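Endonuclease V (Homo sapiens, PDB 6OZE) probably cleaves inosine-containing RNA as a metal-ion-dependent endoribonuclease of the RNase H-like clan. Local coordinates at residues E3-L6 with S7-R11; S85-L88 with A89-E92; L155-N158 with A159-E163. The protein carries 4 engineered substitutions. All coordinates share one frame; numbering follows the deposited sequence. Where two conformers were deposited one is given.

Interaction 1. Residues E3-L6 with S7-R11; sequences EETL and SLWKR
The methyl group of Thr5 sits over one face of the Trp9 indole, one helical turn further along. CG2 lies 4.1 Å from the centroid of the six-membered ring of Trp9, only 13° off the ring normal, a CH-pi contact made close to the middle of the ring. The threonine torsion puts it there: CG2 is anti to the backbone N, and chi1 of -67° turns OG1 back beside that nitrogen. The two side chains run alongside each other in the same direction. Leu6 reaches the same indole obliquely, with CD2 at 3.7 Å from CE3 of Trp9. Thr5 and Leu6 thus touch the tryptophan at i-4 and i-3 spacing.

Behind these side chains the helix backbone sets the spacing. Trp9 N donates to Thr5 O at 2.8 Å with an angle of 161° at the hydrogen, and Lys10 N donates to Leu6 O, also at 2.8 Å. The preceding pairs, Ser7 N to Glu3 O and Leu8 N to Glu4 O, repeat the pattern. On a more exposed side, CG of Glu4 and CD1 of Leu8 come within 4.2 Å, a looser van der Waals approach involving the aliphatic part of the glutamate.

Further out, Trp9 stacks on Phe90 and touches Pro82, while Leu6 rests on Val84, so the side of the helix bearing the indole is turned toward the chain leading into helix 89-106. The arrangement is that of a regular alpha-helix, with i to i+4 backbone bonds and side chains meeting one turn apart, here in the N-terminal helix 3-17 at the surface of the catalytic domain.

Interaction 2. Residues S85-L88 with A89-E92; sequences SGFL and AFRE
The backbone turns into helix 89-106 through Phe90 N to Phe87 O at 3.0 Å and Arg91 N to Leu88 O at 2.8 Å, both bent i to i+3 bonds with the donor well above the carbonyl plane. A weak third bond, Glu92 N to Leu88 O, makes that carbonyl a shared acceptor. Water 1 accepts from Ala89 N at 2.8 Å and donates to Gly86 O, bridging the loop to the first turn.

Phe87 and Phe90 point the same way, side by side. CE2 of Phe90 meets CD1 of Phe87 at 4.0 Å, at the edge and in the plane of the Phe87 ring. Phe87 O in turn lies in plane at the edge of the Phe90 ring, 3.6 Å from CD2. This is the first turn of a helix entered from the loop after strand 69-78, in a domain of the RNase H-like clan; Phe87 packs on Leu6 of helix 3-17, and Phe90 meets His133 edge-to-face.

In one of its two deposited conformers, Leu88 leans over the Glu92 carboxylate, its CG anti to the backbone N (chi1 173°), which brings CD2 to 3.4 Å from OE2 of Glu92. Arg91 lays CB and CG against Leu88 O, then bends at chi2 and chi3. Its buried NE lacks a hydrogen-bond partner, whereas NH1 and NH2 bond to the carbonyls of Ala81 and Ser52.

Interaction 3. Residues L155-N158 with A159-E163; sequences LANN and ALHKE. Unlike the reference sequence in segment 155-158: Ala156 (reference Glu).
An asparagine N-cap opens helix 159-167: OD1 of Asn158 accepts from His161 N at 3.0 Å in a nearly straight bond. The cap depends on chi1 of 55°, which holds CG between the backbone N and the carbonyl carbon and folds the amide back over the first turn. Asn158 also supplies its backbone, O accepting from Lys162 N at 3.0 Å nearly along the C=O axis, so that one residue grips two successive amides of the helix.

Just before the cap, Asn157 is the centre of an inverse gamma turn, closed by a weak bond from Asn158 N to Ala156 O. Its side chain crosses those of His161 and Lys162 at about right angles. OD1 of Asn157 lies at the edge of the imidazole, 3.5 Å from CD2 of His161, with amide and ring planes 77° apart. The far end of that ring is fixed through NE2, bonded to Tyr200 OH. Lys162 bends at chi4 to bring its ammonium back to the loop, where NZ donates to Asn157 OD1 at 2.7 Å from above the amide plane, 69° out of it.

Overall arrangement
Along the chain the three contacts follow in series, on helix 3-17, at the start of helix 89-106 and at the start of helix 159-167. Interactions 1 and 2 are neighbours, with centres 12 Å apart, and touch directly: Trp9 and Lys10 pack on Phe90 and Phe87, joining the N-terminal helix to the loop and helix that follow strand 69-78, an outermost strand of the mixed sheet. Interaction 3 stands apart, its centre 33 Å from interaction 1 and 26 Å from interaction 2, close to strand 174-178 at the sheet's other edge. The first pair thus packs helix 3-17 against the start of helix 89-106, while interaction 3 is a separate helix start.

Interaction 1. Residues E3-L6 with S7-R11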
ATOM      1  N   GLU A   3     -10.499   2.935  26.218  1.00 69.89           N
ATOM      2  CA  GLU A   3     -11.644   2.942  25.315  1.00 70.70           C
ATOM      3  C   GLU A   3     -11.826   4.305  24.659  1.00 62.50           C
ATOM      4  O   GLU A   3     -12.268   4.384  23.507  1.00 58.86           O
ATOM      5  CB  GLU A   3     -12.916   2.529  26.059  1.00 76.87           C
ATOM      6  CG  GLU A   3     -13.283   3.436  27.221  1.00 88.48           C
ATOM      7  CD  GLU A   3     -14.683   3.177  27.745  1.00100.90           C
ATOM      8  OE1 GLU A   3     -15.415   2.383  27.118  1.00103.83           O
ATOM      9  OE2 GLU A   3     -15.052   3.771  28.781  1.00105.38           O
ATOM     10  N   GLU A   4     -11.487   5.385  25.370  1.00 57.86           N
ATOM     11  CA  GLU A   4     -11.608   6.716  24.785  1.00 61.12           C
ATOM     12  C   GLU A   4     -10.679   6.875  23.588  1.00 53.94           C
ATOM     13  O   GLU A   4     -11.031   7.537  22.604  1.00 58.61           O
ATOM     14  CB  GLU A   4     -11.319   7.786  25.838  1.00 67.30           C
ATOM     15  CG  GLU A   4     -11.694   9.198  25.404  1.00 77.05           C
ATOM     16  CD  GLU A   4     -11.176  10.265  26.355  1.00 88.37           C
ATOM     17  OE1 GLU A   4     -10.019  10.146  26.812  1.00 91.11           O
ATOM     18  OE2 GLU A   4     -11.927  11.218  26.650  1.00 92.75           O
ATOM     19  N   THR A   5      -9.491   6.265  23.647  1.00 49.79           N
ATOM     20  CA  THR A   5      -8.554   6.353  22.530  1.00 46.64           C
ATOM     21  C   THR A   5      -9.102   5.651  21.294  1.00 43.21           C
ATOM     22  O   THR A   5      -9.050   6.198  20.186  1.00 41.12           O
ATOM     23  CB  THR A   5      -7.196   5.769  22.924  1.00 48.74           C
ATOM     24  OG1 THR A   5      -6.587   6.600  23.919  1.00 54.49           O
ATOM     25  CG2 THR A   5      -6.272   5.671  21.703  1.00 47.42           C
ATOM     26  N   LEU A   6      -9.626   4.433  21.460  1.00 44.37           N
ATOM     27  CA  LEU A   6     -10.217   3.736  20.323  1.00 48.70           C
ATOM     28  C   LEU A   6     -11.405   4.504  19.766  1.00 42.40           C
ATOM     29  O   LEU A   6     -11.564   4.611  18.547  1.00 40.92           O
ATOM     30  CB  LEU A   6     -10.627   2.314  20.708  1.00 56.04           C
ATOM     31  CG  LEU A   6      -9.526   1.253  20.771  1.00 61.48           C
ATOM     32  CD1 LEU A   6     -10.136  -0.140  20.731  1.00 63.52           C
ATOM     33  CD2 LEU A   6      -8.524   1.435  19.646  1.00 58.48           C
ATOM     34  N   SER A   7     -12.251   5.047  20.647  1.00 43.50           N
ATOM     35  CA  SER A   7     -13.406   5.812  20.189  1.00 40.09           C
ATOM     36  C   SER A   7     -12.978   7.009  19.344  1.00 37.94           C
ATOM     37  O   SER A   7     -13.549   7.260  18.275  1.00 39.13           O
ATOM     38  CB  SER A   7     -14.238   6.267  21.389  1.00 46.38           C
ATOM     39  OG  SER A   7     -15.261   7.159  20.984  1.00 53.11           O
ATOM     40  N   LEU A   8     -11.973   7.757  19.805  1.00 35.26           N
ATOM     41  CA  LEU A   8     -11.505   8.913  19.047  1.00 33.96           C
ATOM     42  C   LEU A   8     -10.770   8.506  17.773  1.00 36.87           C
ATOM     43  O   LEU A   8     -10.862   9.209  16.763  1.00 33.65           O
ATOM     44  CB  LEU A   8     -10.642   9.814  19.933  1.00 34.68           C
ATOM     45  CG  LEU A   8     -11.451  10.504  21.034  1.00 39.73           C
ATOM     46  CD1 LEU A   8     -10.545  11.317  21.921  1.00 42.14           C
ATOM     47  CD2 LEU A   8     -12.532  11.388  20.431  1.00 45.44           C
ATOM     48  N   TRP A   9     -10.031   7.395  17.802  1.00 31.87           N
ATOM     49  CA  TRP A   9      -9.423   6.875  16.577  1.00 32.29           C
ATOM     50  C   TRP A   9     -10.489   6.507  15.554  1.00 30.57           C
ATOM     51  O   TRP A   9     -10.360   6.820  14.363  1.00 32.03           O
ATOM     52  CB  TRP A   9      -8.574   5.647  16.901  1.00 30.03           C
ATOM     53  CG  TRP A   9      -7.157   5.939  17.255  1.00 32.01           C
ATOM     54  CD1 TRP A   9      -6.539   7.155  17.258  1.00 34.53           C
ATOM     55  CD2 TRP A   9      -6.170   4.983  17.653  1.00 30.90           C
ATOM     56  NE1 TRP A   9      -5.223   7.013  17.636  1.00 40.25           N
ATOM     57  CE2 TRP A   9      -4.971   5.688  17.879  1.00 37.08           C
ATOM     58  CE3 TRP A   9      -6.179   3.596  17.823  1.00 32.60           C
ATOM     59  CZ2 TRP A   9      -3.798   5.054  18.281  1.00 45.13           C
ATOM     60  CZ3 TRP A   9      -5.010   2.969  18.218  1.00 37.11           C
ATOM     61  CH2 TRP A   9      -3.840   3.696  18.447  1.00 40.42           C
ATOM     62  N   LYS A  10     -11.542   5.814  15.999  1.00 34.06           N
ATOM     63  CA  LYS A  10     -12.640   5.479  15.098  1.00 34.88           C
ATOM     64  C   LYS A  10     -13.251   6.731  14.494  1.00 34.79           C
ATOM     65  O   LYS A  10     -13.557   6.775  13.296  1.00 32.80           O
ATOM     66  CB  LYS A  10     -13.712   4.693  15.851  1.00 40.45           C
ATOM     67  CG  LYS A  10     -13.360   3.242  16.115  1.00 45.25           C
ATOM     68  CD  LYS A  10     -14.452   2.584  16.953  1.00 50.20           C
ATOM     69  CE  LYS A  10     -14.028   1.220  17.465  1.00 56.62           C
ATOM     70  NZ  LYS A  10     -15.071   0.650  18.367  1.00 63.92           N
ATOM     71  N   ARG A  11     -13.443   7.762  15.314  1.00 33.62           N
ATOM     72  CA  ARG A  11     -14.033   8.994  14.813  1.00 32.12           C
ATOM     73  C   ARG A  11     -13.111   9.674  13.804  1.00 30.06           C
ATOM     74  O   ARG A  11     -13.577  10.262  12.820  1.00 30.75           O
ATOM     75  CB  ARG A  11     -14.337   9.918  15.992  1.00 43.10           C
ATOM     76  CG  ARG A  11     -15.401  10.924  15.692  1.00 62.36           C
ATOM     77  CD  ARG A  11     -14.888  12.314  15.922  1.00 70.71           C
ATOM     78  NE  ARG A  11     -15.285  12.832  17.220  1.00 67.56           N
ATOM     79  CZ  ARG A  11     -15.247  14.118  17.540  1.00 71.35           C
ATOM     80  NH1 ARG A  11     -14.830  15.010  16.651  1.00 80.21           N
ATOM     81  NH2 ARG A  11     -15.630  14.511  18.743  1.00 54.96           N
TER

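Interaction 2. Residues S85-L88 with A89-E92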
ATOM      1  N   SER A  85      -5.902  -4.119  16.192  1.00 44.11           N
ATOM      2  CA  SER A  85      -6.304  -4.551  14.859  0.80 44.52           C
ATOM      3  C   SER A  85      -7.353  -3.605  14.291  1.00 37.14           C
ATOM      4  O   SER A  85      -8.346  -3.286  14.955  1.00 38.02           O
ATOM      5  CB  SER A  85      -6.865  -5.972  14.915  0.80 46.70           C
ATOM      6  OG  SER A  85      -5.843  -6.901  15.214  0.80 52.17           O
ATOM      7  N   GLY A  86      -7.128  -3.161  13.055  1.00 40.64           N
ATOM      8  CA  GLY A  86      -7.982  -2.186  12.421  1.00 33.51           C
ATOM      9  C   GLY A  86      -7.495  -0.761  12.546  1.00 32.84           C
ATOM     10  O   GLY A  86      -8.091   0.137  11.944  1.00 30.71           O
ATOM     11  N   PHE A  87      -6.429  -0.533  13.310  1.00 31.93           N
ATOM     12  CA  PHE A  87      -5.927   0.804  13.606  1.00 27.13           C
ATOM     13  C   PHE A  87      -4.424   0.915  13.366  1.00 30.83           C
ATOM     14  O   PHE A  87      -3.783   1.847  13.874  1.00 27.12           O
ATOM     15  CB  PHE A  87      -6.274   1.185  15.050  1.00 26.92           C
ATOM     16  CG  PHE A  87      -7.742   1.212  15.325  1.00 28.63           C
ATOM     17  CD1 PHE A  87      -8.484   2.353  15.072  1.00 33.31           C
ATOM     18  CD2 PHE A  87      -8.392   0.097  15.846  1.00 33.13           C
ATOM     19  CE1 PHE A  87      -9.833   2.394  15.332  1.00 32.87           C
ATOM     20  CE2 PHE A  87      -9.751   0.127  16.106  1.00 39.77           C
ATOM     21  CZ  PHE A  87     -10.475   1.276  15.850  1.00 42.79           C
ATOM     22  N   LEU A  88      -3.846  -0.026  12.609  0.50 33.42           N
ATOM     23  CA  LEU A  88      -2.409  -0.009  12.351  0.50 33.02           C
ATOM     24  C   LEU A  88      -1.956   1.316  11.761  0.50 31.95           C
ATOM     25  O   LEU A  88      -0.846   1.779  12.051  0.50 29.63           O
ATOM     26  CB  LEU A  88      -2.026  -1.149  11.401  0.50 34.36           C
ATOM     27  CG  LEU A  88      -0.574  -1.169  10.905  0.50 36.54           C
ATOM     28  CD1 LEU A  88       0.408  -1.284  12.064  0.50 38.71           C
ATOM     29  CD2 LEU A  88      -0.354  -2.294   9.909  0.50 38.42           C
ATOM     30  N   ALA A  89      -2.796   1.944  10.936  1.00 29.09           N
ATOM     31  CA  ALA A  89      -2.380   3.176  10.274  1.00 32.77           C
ATOM     32  C   ALA A  89      -1.987   4.253  11.278  1.00 26.93           C
ATOM     33  O   ALA A  89      -1.122   5.086  10.983  1.00 30.83           O
ATOM     34  CB  ALA A  89      -3.472   3.683   9.330  1.00 32.89           C
ATOM     35  N   PHE A  90      -2.587   4.251  12.476  1.00 27.63           N
ATOM     36  CA  PHE A  90      -2.221   5.245  13.473  1.00 27.95           C
ATOM     37  C   PHE A  90      -0.796   5.062  13.968  1.00 35.58           C
ATOM     38  O   PHE A  90      -0.201   6.018  14.477  1.00 43.17           O
ATOM     39  CB  PHE A  90      -3.222   5.243  14.629  1.00 28.65           C
ATOM     40  CG  PHE A  90      -4.554   5.815  14.255  1.00 32.08           C
ATOM     41  CD1 PHE A  90      -4.787   7.179  14.345  1.00 30.13           C
ATOM     42  CD2 PHE A  90      -5.564   4.999  13.782  1.00 31.73           C
ATOM     43  CE1 PHE A  90      -6.013   7.707  13.982  1.00 30.52           C
ATOM     44  CE2 PHE A  90      -6.794   5.526  13.407  1.00 33.73           C
ATOM     45  CZ  PHE A  90      -7.021   6.878  13.511  1.00 31.19           C
ATOM     46  N   ARG A  91      -0.233   3.867  13.830  1.00 28.64           N
ATOM     47  CA  ARG A  91       1.158   3.649  14.205  1.00 37.05           C
ATOM     48  C   ARG A  91       2.127   4.057  13.107  1.00 35.90           C
ATOM     49  O   ARG A  91       3.213   4.565  13.410  1.00 38.34           O
ATOM     50  CB  ARG A  91       1.387   2.174  14.543  1.00 39.04           C
ATOM     51  CG  ARG A  91       0.257   1.550  15.340  1.00 44.59           C
ATOM     52  CD  ARG A  91       0.784   0.751  16.499  1.00 54.22           C
ATOM     53  NE  ARG A  91       1.684  -0.318  16.096  1.00 55.04           N
ATOM     54  CZ  ARG A  91       2.677  -0.772  16.853  1.00 52.04           C
ATOM     55  NH1 ARG A  91       2.912  -0.237  18.041  1.00 49.19           N
ATOM     56  NH2 ARG A  91       3.441  -1.757  16.418  1.00 52.29           N
ATOM     57  N   GLU A  92       1.754   3.861  11.843  1.00 29.29           N
ATOM     58  CA  GLU A  92       2.668   3.945  10.705  1.00 28.75           C
ATOM     59  C   GLU A  92       2.568   5.244   9.920  1.00 30.25           C
ATOM     60  O   GLU A  92       3.595   5.784   9.487  1.00 27.29           O
ATOM     61  CB  GLU A  92       2.406   2.788   9.737  1.00 34.94           C
ATOM     62  CG  GLU A  92       2.737   1.417  10.283  1.00 38.25           C
ATOM     63  CD  GLU A  92       2.595   0.338   9.224  1.00 36.00           C
ATOM     64  OE1 GLU A  92       2.336   0.689   8.055  1.00 42.52           O
ATOM     65  OE2 GLU A  92       2.750  -0.854   9.558  1.00 48.91           O
TER
HETATM   66  O   HOH W   1      -5.560   1.536  10.456  1.00 31.17           O

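Interaction 3. Residues L155-N158 with A159-E163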
ATOM      1  N   LEU A 155     -15.408 -11.401   3.547  1.00 48.18           N
ATOM      2  CA  LEU A 155     -14.378 -12.033   2.736  1.00 40.03           C
ATOM      3  C   LEU A 155     -13.684 -13.128   3.532  1.00 46.78           C
ATOM      4  O   LEU A 155     -13.421 -12.979   4.724  1.00 44.53           O
ATOM      5  CB  LEU A 155     -13.338 -11.003   2.303  1.00 41.12           C
ATOM      6  CG  LEU A 155     -13.662 -10.108   1.114  1.00 48.15           C
ATOM      7  CD1 LEU A 155     -12.567  -9.074   0.945  1.00 54.49           C
ATOM      8  CD2 LEU A 155     -13.804 -10.942  -0.146  1.00 47.03           C
ATOM      9  N   ALA A 156     -13.373 -14.235   2.867  1.00 41.17           N
ATOM     10  CA  ALA A 156     -12.742 -15.349   3.556  1.00 45.05           C
ATOM     11  C   ALA A 156     -11.894 -16.126   2.566  1.00 45.70           C
ATOM     12  O   ALA A 156     -12.249 -16.243   1.390  1.00 40.70           O
ATOM     13  CB  ALA A 156     -13.786 -16.275   4.195  1.00 49.19           C
ATOM     14  N   ASN A 157     -10.763 -16.642   3.046  1.00 43.56           N
ATOM     15  CA  ASN A 157      -9.928 -17.535   2.246  1.00 39.53           C
ATOM     16  C   ASN A 157     -10.524 -18.936   2.357  1.00 48.69           C
ATOM     17  O   ASN A 157     -10.088 -19.782   3.143  1.00 53.35           O
ATOM     18  CB  ASN A 157      -8.481 -17.482   2.714  1.00 53.82           C
ATOM     19  CG  ASN A 157      -7.568 -18.351   1.876  1.00 58.45           C
ATOM     20  OD1 ASN A 157      -7.977 -18.885   0.846  1.00 52.79           O
ATOM     21  ND2 ASN A 157      -6.324 -18.495   2.311  1.00 65.14           N
ATOM     22  N   ASN A 158     -11.553 -19.175   1.550  1.00 45.65           N
ATOM     23  CA  ASN A 158     -12.321 -20.404   1.604  1.00 35.14           C
ATOM     24  C   ASN A 158     -12.124 -21.201   0.314  1.00 33.68           C
ATOM     25  O   ASN A 158     -11.268 -20.882  -0.513  1.00 33.17           O
ATOM     26  CB  ASN A 158     -13.794 -20.096   1.879  1.00 37.32           C
ATOM     27  CG  ASN A 158     -14.377 -19.112   0.882  1.00 35.33           C
ATOM     28  OD1 ASN A 158     -13.741 -18.761  -0.117  1.00 34.27           O
ATOM     29  ND2 ASN A 158     -15.607 -18.676   1.138  1.00 46.21           N
ATOM     30  N   ALA A 159     -12.930 -22.249   0.151  1.00 37.95           N
ATOM     31  CA  ALA A 159     -12.793 -23.083  -1.038  1.00 36.66           C
ATOM     32  C   ALA A 159     -12.984 -22.269  -2.311  1.00 34.43           C
ATOM     33  O   ALA A 159     -12.223 -22.425  -3.274  1.00 33.70           O
ATOM     34  CB  ALA A 159     -13.761 -24.259  -0.978  1.00 40.31           C
ATOM     35  N   LEU A 160     -13.988 -21.386  -2.333  1.00 32.49           N
ATOM     36  CA  LEU A 160     -14.188 -20.518  -3.497  1.00 31.11           C
ATOM     37  C   LEU A 160     -12.936 -19.711  -3.823  1.00 31.26           C
ATOM     38  O   LEU A 160     -12.496 -19.635  -4.982  1.00 29.32           O
ATOM     39  CB  LEU A 160     -15.375 -19.586  -3.253  1.00 35.49           C
ATOM     40  CG  LEU A 160     -15.555 -18.462  -4.270  1.00 38.83           C
ATOM     41  CD1 LEU A 160     -16.016 -19.040  -5.592  1.00 40.51           C
ATOM     42  CD2 LEU A 160     -16.541 -17.423  -3.774  1.00 52.40           C
ATOM     43  N   HIS A 161     -12.356 -19.073  -2.810  1.00 27.68           N
ATOM     44  CA  HIS A 161     -11.178 -18.260  -3.036  1.00 27.30           C
ATOM     45  C   HIS A 161     -10.041 -19.087  -3.623  1.00 25.47           C
ATOM     46  O   HIS A 161      -9.371 -18.651  -4.563  1.00 26.66           O
ATOM     47  CB  HIS A 161     -10.754 -17.616  -1.715  1.00 27.35           C
ATOM     48  CG  HIS A 161      -9.761 -16.516  -1.892  1.00 30.45           C
ATOM     49  ND1 HIS A 161     -10.077 -15.329  -2.516  1.00 31.34           N
ATOM     50  CD2 HIS A 161      -8.451 -16.433  -1.563  1.00 31.42           C
ATOM     51  CE1 HIS A 161      -9.006 -14.553  -2.547  1.00 30.94           C
ATOM     52  NE2 HIS A 161      -8.006 -15.199  -1.974  1.00 28.37           N
ATOM     53  N   LYS A 162      -9.832 -20.298  -3.100  1.00 28.43           N
ATOM     54  CA  LYS A 162      -8.746 -21.138  -3.604  1.00 28.79           C
ATOM     55  C   LYS A 162      -8.984 -21.601  -5.043  1.00 30.80           C
ATOM     56  O   LYS A 162      -8.038 -21.685  -5.836  1.00 28.61           O
ATOM     57  CB  LYS A 162      -8.510 -22.311  -2.659  1.00 33.68           C
ATOM     58  CG  LYS A 162      -7.976 -21.858  -1.297  1.00 39.78           C
ATOM     59  CD  LYS A 162      -7.880 -23.006  -0.306  1.00 50.16           C
ATOM     60  CE  LYS A 162      -7.252 -22.541   1.006  1.00 58.11           C
ATOM     61  NZ  LYS A 162      -8.060 -21.485   1.679  1.00 58.92           N
ATOM     62  N   GLU A 163     -10.229 -21.920  -5.408  1.00 26.70           N
ATOM     63  CA  GLU A 163     -10.485 -22.305  -6.792  1.00 26.56           C
ATOM     64  C   GLU A 163     -10.307 -21.127  -7.743  1.00 26.50           C
ATOM     65  O   GLU A 163      -9.812 -21.293  -8.864  1.00 28.54           O
ATOM     66  CB  GLU A 163     -11.883 -22.882  -6.911  1.00 28.36           C
ATOM     67  CG  GLU A 163     -12.122 -24.151  -6.094  1.00 31.23           C
ATOM     68  CD  GLU A 163     -11.276 -25.349  -6.523  1.00 40.48           C
ATOM     69  OE1 GLU A 163     -11.508 -26.446  -5.976  1.00 45.14           O
ATOM     70  OE2 GLU A 163     -10.388 -25.216  -7.393  1.00 38.47           O
TER